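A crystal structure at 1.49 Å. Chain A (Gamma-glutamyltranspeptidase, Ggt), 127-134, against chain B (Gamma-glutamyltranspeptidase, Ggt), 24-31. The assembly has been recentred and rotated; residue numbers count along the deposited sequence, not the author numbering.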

# COMPACT_ATOMS: atom_id res chain seq x y z
N SER A 127 11.31 16.43 -4.12
CA SER A 127 10.11 15.66 -3.77
C SER A 127 10.43 14.27 -3.19
O SER A 127 9.51 13.51 -2.84
CB SER A 127 9.20 15.51 -5.01
OG SER A 127 9.70 14.55 -5.94
N GLU A 128 11.72 13.94 -3.10
CA GLU A 128 12.17 12.57 -2.78
C GLU A 128 12.99 12.45 -1.49
O GLU A 128 12.74 11.54 -0.69
CB GLU A 128 13.02 12.01 -3.93
CG GLU A 128 12.28 11.84 -5.25
CD GLU A 128 13.15 11.21 -6.33
OE1 GLU A 128 13.94 10.30 -6.02
OE2 GLU A 128 13.02 11.60 -7.51
N ASP A 129 13.98 13.32 -1.32
CA ASP A 129 14.90 13.28 -0.18
C ASP A 129 14.67 14.51 0.70
O ASP A 129 14.66 15.65 0.20
CB ASP A 129 16.37 13.31 -0.65
CG ASP A 129 16.79 12.06 -1.43
OD1 ASP A 129 16.01 11.08 -1.52
OD2 ASP A 129 17.93 12.08 -1.95
N GLY A 130 14.52 14.30 2.00
CA GLY A 130 14.47 15.38 2.97
C GLY A 130 13.10 15.85 3.41
O GLY A 130 12.09 15.19 3.15
N TYR A 131 13.07 17.01 4.04
CA TYR A 131 11.96 17.45 4.87
C TYR A 131 10.76 18.03 4.09
O TYR A 131 9.62 17.91 4.54
CB TYR A 131 12.44 18.45 5.92
CG TYR A 131 13.34 17.86 7.00
CD1 TYR A 131 14.66 17.48 6.73
CD2 TYR A 131 12.86 17.69 8.30
CE1 TYR A 131 15.48 16.95 7.73
CE2 TYR A 131 13.67 17.16 9.30
CZ TYR A 131 14.97 16.78 9.01
OH TYR A 131 15.78 16.26 10.00
N LEU A 132 11.03 18.64 2.94
CA LEU A 132 9.97 19.21 2.09
C LEU A 132 9.18 18.11 1.37
O LEU A 132 8.06 18.34 0.93
CB LEU A 132 10.55 20.19 1.07
CG LEU A 132 9.52 21.17 0.50
CD1 LEU A 132 8.93 22.04 1.61
CD2 LEU A 132 10.12 22.04 -0.59
N ALA A 133 9.77 16.92 1.25
CA ALA A 133 9.14 15.78 0.59
C ALA A 133 7.99 15.18 1.40
O ALA A 133 7.26 14.33 0.89
CB ALA A 133 10.17 14.69 0.31
N ALA A 134 7.85 15.60 2.66
CA ALA A 134 6.89 14.95 3.59
C ALA A 134 5.51 15.60 3.62
O ALA A 134 5.38 16.82 3.72
CB ALA A 134 7.46 14.93 5.00
N TYR B 24 12.56 3.60 3.27
CA TYR B 24 13.01 4.56 4.29
C TYR B 24 12.51 5.99 4.03
O TYR B 24 13.05 6.96 4.56
CB TYR B 24 14.53 4.51 4.51
CG TYR B 24 15.02 3.13 4.89
CD1 TYR B 24 14.92 2.67 6.20
CD2 TYR B 24 15.57 2.28 3.94
CE1 TYR B 24 15.36 1.41 6.55
CE2 TYR B 24 16.01 1.03 4.29
CZ TYR B 24 15.90 0.60 5.59
OH TYR B 24 16.32 -0.66 5.94
N GLY B 25 11.44 6.10 3.25
CA GLY B 25 10.74 7.36 3.05
C GLY B 25 11.65 8.40 2.45
O GLY B 25 12.36 8.13 1.45
N SER B 26 11.65 9.58 3.06
CA SER B 26 12.48 10.69 2.62
C SER B 26 13.94 10.55 3.06
O SER B 26 14.77 11.40 2.71
CB SER B 26 11.94 11.99 3.19
OG SER B 26 12.23 12.10 4.57
N ALA B 27 14.22 9.51 3.84
CA ALA B 27 15.51 9.27 4.48
C ALA B 27 15.86 10.24 5.61
O ALA B 27 16.92 10.10 6.23
CB ALA B 27 16.63 9.22 3.44
N ALA B 28 14.98 11.21 5.89
CA ALA B 28 15.18 12.18 6.97
C ALA B 28 14.31 11.82 8.17
O ALA B 28 13.11 11.58 8.02
CB ALA B 28 14.83 13.59 6.51
N SER B 29 14.93 11.80 9.34
CA SER B 29 14.24 11.49 10.58
C SER B 29 13.93 12.78 11.33
O SER B 29 14.58 13.81 11.12
CB SER B 29 15.13 10.61 11.46
OG SER B 29 15.50 9.41 10.80
N ILE B 30 12.94 12.72 12.22
CA ILE B 30 12.69 13.83 13.14
C ILE B 30 13.61 13.70 14.36
O ILE B 30 13.49 12.76 15.16
CB ILE B 30 11.20 13.93 13.54
CG1 ILE B 30 10.35 14.30 12.32
CG2 ILE B 30 11.00 14.97 14.67
CD1 ILE B 30 10.63 15.67 11.72
N ASP B 31 14.56 14.62 14.47
CA ASP B 31 15.56 14.58 15.54
C ASP B 31 14.89 14.65 16.90
O ASP B 31 14.09 15.56 17.18
CB ASP B 31 16.60 15.70 15.37
CG ASP B 31 17.94 15.37 16.03
OD1 ASP B 31 18.04 14.38 16.77
OD2 ASP B 31 18.91 16.12 15.79

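Two irregular segments from different polypeptides of the gamma-glutamyltranspeptidase meet in a small contact, 308 Å² summed over both sides, built on one backbone hydrogen bond at Ser B26 and extended by the packing of the Tyr A131 ring on Ala B28 and Ile B30. Between the two stretches, the nearest CA atoms are those of Asp A129 and Ser B26, 4.5 Å apart. Here the carbonyl of Ser B26 accepts the hydrogen bond from Gly A130, with N of Gly A130 3.0 Å from O of Ser B26 and an angle of 164° at the hydrogen, close to linear. The same oxygen also receives a CA-H...O contact from the preceding residue, CA of Asp A129 lying 3.5 Å from O of Ser B26. A second such contact runs in the other direction: CA of Ser B26 approaches O of Glu A128 at 3.4 Å, with 158° at the hydrogen. Main chain thus meets main chain on both partners, while the CA-to-CB bonds of Glu A128 and Asp A129 point away from the chain B stretch, that of Asp A129 only overall, since its CB still touches it; both carboxylate oxygens of Asp A129 are hydrogen-bonded elsewhere in the structure.

Ser B26 is presented by a type II' turn from Tyr B24 to Ala B27, closed by a hydrogen bond from N of Ala B27 to O of Tyr B24 at 2.9 Å. Gly B25 occupies the second position of the turn with phi 61° and psi -131°, a positive phi that favours glycine. The CA-to-CB bond of Ser B26 points toward the chain A stretch, and chi1 is 74° (p); OG of Ser B26 accepts a hydrogen bond from N of Ala B28 at 3.2 Å, tying the turn to the residue that follows it. OG of Ser B26 also lies 3.4 Å from O of Gly A130, and CB of Ser B26 is 4.3 Å from CB of Ala A133.

Gly A130 adopts phi 97° and psi -165°, where a CB would be jammed against the carbonyl oxygen of Asp A129; the local backbone, by itself, calls for glycine. CA of Gly A130 is 4.0 Å from CB of Ala B28. Beyond it, residues 131-133 have helical backbone angles without the regular bonds, and the link from N of Ala A133 to O of Gly A130 is weak at 3.5 Å.

The CA-to-CB bond of Tyr A131 points sideways, but with chi1 at -69° (m) the ring reaches along the chain B stretch. CB of Ala B28 sits over one face, 4.1 Å from the centroid of the Tyr A131 ring and 29° off the normal, a CH-pi contact in which CE1 of Tyr A131 is 3.6 Å from CB of Ala B28. Farther along, CD1 of Ile B30 lies 4.2 Å from CE2 of Tyr A131, adding apolar packing. At the end of the ring, OH of Tyr A131 comes within 2.9 Å of O of Ser B29, the residue between Ala B28 and Ile B30.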